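Local coordinates for sulfate permease family protein (Vibrio cholerae O1 biovar El Tor, PDB 3MGL) that is probably a membrane transporter of the sulfate permease family, represented here by its C-terminal STAS domain, which probably lies outside the membrane-spanning part, at residues P49-L54 against K83-G88; M73-H78 against V103-E108. All coordinates share one frame; numbering follows the deposited sequence.

Interaction 1: P49-L54 against K83-G88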
# COMPACT_ATOMS: atom_id res chain seq x y z
N PRO A 49 25.01 -1.74 -21.24
CA PRO A 49 25.33 -3.04 -20.67
C PRO A 49 25.38 -4.08 -21.79
O PRO A 49 24.82 -3.87 -22.86
CB PRO A 49 24.14 -3.31 -19.75
CG PRO A 49 23.02 -2.62 -20.40
CD PRO A 49 23.59 -1.40 -21.04
N GLN A 50 26.03 -5.21 -21.53
CA GLN A 50 26.09 -6.33 -22.46
C GLN A 50 24.76 -7.13 -22.41
O GLN A 50 24.24 -7.61 -23.44
CB GLN A 50 27.33 -7.16 -22.08
CG GLN A 50 27.51 -8.52 -22.70
CD GLN A 50 28.77 -9.23 -22.16
OE1 GLN A 50 29.70 -8.58 -21.63
NE2 GLN A 50 28.81 -10.56 -22.30
N ILE A 51 24.16 -7.22 -21.23
CA ILE A 51 22.91 -7.93 -21.07
C ILE A 51 21.90 -7.09 -20.29
O ILE A 51 22.23 -6.49 -19.24
CB ILE A 51 23.10 -9.33 -20.41
CG1 ILE A 51 24.07 -10.18 -21.24
CG2 ILE A 51 21.75 -10.07 -20.25
CD1 ILE A 51 24.65 -11.37 -20.51
N LEU A 52 20.68 -7.04 -20.81
CA LEU A 52 19.57 -6.49 -20.05
C LEU A 52 18.53 -7.57 -19.73
O LEU A 52 18.07 -8.28 -20.62
CB LEU A 52 18.92 -5.34 -20.83
CG LEU A 52 17.69 -4.73 -20.13
CD1 LEU A 52 18.09 -3.77 -19.01
CD2 LEU A 52 16.82 -4.03 -21.12
N ILE A 53 18.15 -7.69 -18.46
CA ILE A 53 17.00 -8.52 -18.11
C ILE A 53 15.74 -7.64 -17.98
O ILE A 53 15.73 -6.67 -17.20
CB ILE A 53 17.26 -9.37 -16.81
CG1 ILE A 53 18.48 -10.28 -16.99
CG2 ILE A 53 16.05 -10.24 -16.52
CD1 ILE A 53 19.04 -10.90 -15.67
N LEU A 54 14.70 -7.98 -18.76
CA LEU A 54 13.39 -7.35 -18.61
C LEU A 54 12.47 -8.25 -17.81
O LEU A 54 12.03 -9.31 -18.29
CB LEU A 54 12.69 -7.06 -19.95
CG LEU A 54 13.31 -6.05 -20.92
CD1 LEU A 54 12.51 -6.02 -22.25
CD2 LEU A 54 13.36 -4.65 -20.30
N LYS A 83 22.03 -7.63 -25.51
CA LYS A 83 21.33 -8.90 -25.50
C LYS A 83 20.23 -8.78 -24.45
O LYS A 83 20.48 -8.32 -23.34
CB LYS A 83 22.30 -10.04 -25.22
CG LYS A 83 21.67 -11.42 -25.11
CD LYS A 83 22.77 -12.45 -24.95
CE LYS A 83 22.22 -13.86 -25.02
NZ LYS A 83 23.24 -14.82 -25.53
N VAL A 84 19.01 -9.13 -24.82
CA VAL A 84 17.87 -8.95 -23.93
C VAL A 84 17.35 -10.30 -23.47
O VAL A 84 17.15 -11.22 -24.30
CB VAL A 84 16.72 -8.16 -24.61
CG1 VAL A 84 15.54 -7.97 -23.67
CG2 VAL A 84 17.22 -6.80 -25.13
N LEU A 85 17.16 -10.43 -22.15
CA LEU A 85 16.50 -11.58 -21.56
C LEU A 85 15.17 -11.13 -21.00
O LEU A 85 15.03 -10.01 -20.49
CB LEU A 85 17.33 -12.24 -20.44
CG LEU A 85 18.54 -13.13 -20.75
CD1 LEU A 85 19.29 -12.76 -22.04
CD2 LEU A 85 19.53 -13.19 -19.58
N ILE A 86 14.21 -12.03 -21.09
CA ILE A 86 12.91 -11.83 -20.51
C ILE A 86 12.68 -12.81 -19.38
O ILE A 86 13.00 -14.00 -19.50
CB ILE A 86 11.85 -12.01 -21.61
CG1 ILE A 86 12.01 -10.86 -22.62
CG2 ILE A 86 10.44 -12.10 -20.99
CD1 ILE A 86 10.94 -10.83 -23.71
N SER A 87 12.11 -12.33 -18.28
CA SER A 87 11.76 -13.24 -17.20
C SER A 87 10.40 -12.94 -16.58
O SER A 87 9.93 -11.81 -16.64
CB SER A 87 12.85 -13.23 -16.14
OG SER A 87 12.88 -12.02 -15.42
N GLY A 88 9.77 -13.97 -16.00
CA GLY A 88 8.58 -13.81 -15.16
C GLY A 88 7.23 -13.52 -15.82
O GLY A 88 6.29 -13.13 -15.14
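Ile-51 to Leu-54 and Lys-83 to Ser-87 run side by side as the two inner strands of the parallel sheet of the STAS domain, the flanking strands of a beta-alpha-beta unit whose crossover is helix 64-79. Five backbone hydrogen bonds link them in the alternating parallel pattern. In the middle they are short and straight: Leu-85 N reaches Leu-52 O at 2.8 Å with an N-H...O angle of 174°, and Leu-54 N reaches Leu-85 O at 2.7 Å. The bonds at the two ends, Lys-83 N to Gln-50 O and Ser-87 N to Leu-54 O, are longer, both 3.0 Å.

The apolar side chains of the interior pack tightly on both faces. On one face Leu-85 lies across from two isoleucines, its CD2 meeting Ile-51 CG2 at 3.9 Å and Ile-53 CG1 at 4.0 Å, and helix 115-128 touches both isoleucines. On the other face, with chi1 at -179°, Val-84 turns CG1 toward the neighbouring strand, where Leu-54 CD1 meets it at 3.9 Å; helix 64-79 packs against both side chains.

The start of the strand pair is looser and partly open to solvent. Gln-50 offers mainly its carbonyl, and the extended Lys-83 side chain leads away from the neighbouring strand to a salt bridge with Glu-125. At the buried far end, Ser-87 OG has no hydrogen-bonding partner in the model: it rests 3.8 Å from the methyl CG2 of Ile-53.

Interaction 2: M73-H78 against V103-E108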
# COMPACT_ATOMS: atom_id res chain seq x y z
N MSE A 73 10.80 -1.36 -28.09
CA MSE A 73 11.75 -1.20 -27.01
C MSE A 73 12.92 -2.18 -27.16
O MSE A 73 14.09 -1.80 -27.07
CB MSE A 73 11.04 -1.43 -25.68
CG MSE A 73 11.62 -0.73 -24.49
SE MSE A 73 11.08 -1.59 -22.81
CE MSE A 73 12.00 -0.39 -21.63
N ILE A 74 12.59 -3.45 -27.40
CA ILE A 74 13.62 -4.46 -27.57
C ILE A 74 14.45 -4.19 -28.83
O ILE A 74 15.67 -4.36 -28.83
CB ILE A 74 12.99 -5.89 -27.58
CG1 ILE A 74 12.38 -6.20 -26.20
CG2 ILE A 74 14.04 -6.94 -28.00
CD1 ILE A 74 11.35 -7.32 -26.20
N GLN A 75 13.79 -3.78 -29.91
CA GLN A 75 14.50 -3.40 -31.13
C GLN A 75 15.55 -2.29 -30.89
O GLN A 75 16.65 -2.38 -31.40
CB GLN A 75 13.53 -3.00 -32.25
CG GLN A 75 12.80 -4.20 -32.87
CD GLN A 75 11.63 -3.82 -33.77
OE1 GLN A 75 11.31 -2.63 -33.96
NE2 GLN A 75 10.97 -4.83 -34.34
N SER A 76 15.20 -1.27 -30.10
CA SER A 76 16.14 -0.19 -29.73
C SER A 76 17.33 -0.75 -28.97
O SER A 76 18.43 -0.28 -29.14
CB SER A 76 15.48 0.84 -28.81
OG SER A 76 14.23 1.25 -29.32
N PHE A 77 17.10 -1.74 -28.11
CA PHE A 77 18.21 -2.30 -27.33
C PHE A 77 19.14 -3.15 -28.19
O PHE A 77 20.36 -3.08 -28.05
CB PHE A 77 17.73 -3.08 -26.10
CG PHE A 77 16.84 -2.28 -25.17
CD1 PHE A 77 16.92 -0.89 -25.11
CD2 PHE A 77 15.92 -2.93 -24.35
CE1 PHE A 77 16.08 -0.15 -24.24
CE2 PHE A 77 15.08 -2.21 -23.47
CZ PHE A 77 15.17 -0.82 -23.42
N HIS A 78 18.56 -3.95 -29.09
CA HIS A 78 19.32 -4.79 -30.00
C HIS A 78 20.21 -4.00 -30.93
O HIS A 78 21.28 -4.48 -31.27
CB HIS A 78 18.42 -5.68 -30.86
CG HIS A 78 17.92 -6.90 -30.16
ND1 HIS A 78 17.01 -7.76 -30.73
CD2 HIS A 78 18.19 -7.39 -28.93
CE1 HIS A 78 16.75 -8.75 -29.89
NE2 HIS A 78 17.46 -8.55 -28.79
N VAL A 103 9.19 -13.73 -28.49
CA VAL A 103 10.11 -14.82 -28.12
C VAL A 103 11.06 -15.05 -29.29
O VAL A 103 12.25 -15.25 -29.11
CB VAL A 103 9.32 -16.14 -27.76
CG1 VAL A 103 10.25 -17.32 -27.56
CG2 VAL A 103 8.46 -15.94 -26.53
N LYS A 104 10.50 -15.00 -30.49
CA LYS A 104 11.25 -15.03 -31.74
C LYS A 104 12.28 -13.92 -31.79
O LYS A 104 13.44 -14.14 -32.13
CB LYS A 104 10.25 -14.89 -32.91
CG LYS A 104 10.82 -14.48 -34.24
CD LYS A 104 9.92 -13.42 -34.90
CE LYS A 104 10.17 -13.27 -36.39
NZ LYS A 104 11.46 -13.86 -36.86
N LEU A 105 11.86 -12.72 -31.43
CA LEU A 105 12.74 -11.55 -31.39
C LEU A 105 13.93 -11.68 -30.43
O LEU A 105 15.06 -11.31 -30.77
CB LEU A 105 11.91 -10.32 -31.02
CG LEU A 105 12.59 -8.96 -31.06
CD1 LEU A 105 13.23 -8.71 -32.43
CD2 LEU A 105 11.55 -7.88 -30.71
N VAL A 106 13.68 -12.16 -29.21
CA VAL A 106 14.78 -12.29 -28.24
C VAL A 106 15.50 -13.64 -28.28
O VAL A 106 16.65 -13.74 -27.84
CB VAL A 106 14.33 -11.96 -26.78
CG1 VAL A 106 13.76 -10.53 -26.68
CG2 VAL A 106 13.34 -13.01 -26.27
N GLY A 107 14.82 -14.67 -28.82
CA GLY A 107 15.34 -16.05 -28.77
C GLY A 107 14.73 -16.85 -27.62
O GLY A 107 14.65 -16.36 -26.48
N GLU A 108 14.28 -18.06 -27.93
CA GLU A 108 13.67 -19.00 -26.99
C GLU A 108 14.52 -19.22 -25.76
O GLU A 108 14.00 -19.34 -24.66
CB GLU A 108 13.46 -20.35 -27.67
CG GLU A 108 12.47 -20.30 -28.81
CD GLU A 108 12.42 -21.59 -29.64
OE1 GLU A 108 13.09 -22.61 -29.30
OE2 GLU A 108 11.68 -21.57 -30.64
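The imidazole of His-78 is met on one face by the CG2 methyl of Ile-74, 3.7 Å above the plane and offset toward the rim, and at its edge, in the ring plane, by the carbonyl oxygen of Leu-105. There CE1 approaches Leu-105 O to 3.2 Å, a carbon-to-oxygen contact and not a hydrogen bond. With chi1 at -80°, CG is anti to the carbonyl carbon of His-78, an orientation that carries the ring across to the end of helix 102-106. The second flat group, the Phe-77 ring, does not meet residues 103-108; Met-73 O stands 3.3 Å above one of its faces, over the centre.

Beside the imidazole the contact is wholly apolar. The same Ile-74 methyl also touches CD2 of Leu-105 and CG1 of Val-106, each at 3.8 Å. Ile-74 and Leu-105 run alongside each other, pointing opposite ways, while Val-106 lies roughly perpendicular to the isoleucine. Gln-75 borders the exposed side, its CG 4.4 Å from Leu-105 CD2. On the inner side Ile-74 and Val-106 continue onto the sheet, touching Leu-54 and Ile-86 respectively.

Gly-107 ends the helix: its N bonds to Val-103 O at 2.7 Å, and its positive phi of 98° turns the chain out of helical geometry toward strand 111-112. This is helix-to-helix packing on one face of the alpha/beta STAS fold, joining the crossover helix 64-79 to the short helix 102-106.

How the interactions relate
From the N terminus, strand 51-56 leads into helix 64-79, which returns the chain to strand 83-87; interaction 1 closes this loop, with 28 residues between its segments. Interaction 2 starts within that loop, on residues 73-78, and closes only at 103-108, after the chain has passed through strand 83-87 and helix 91-99. The two contacts therefore cross, neither enclosing the other. Their centres lie 9 Å apart and they touch directly: Phe-77 packs on Leu-52 and Val-84, and Val-106 lies against the Val-84 carbonyl. Together they fix the crossover helix and helix 102-106 to the central strand pair on one face of the sheet.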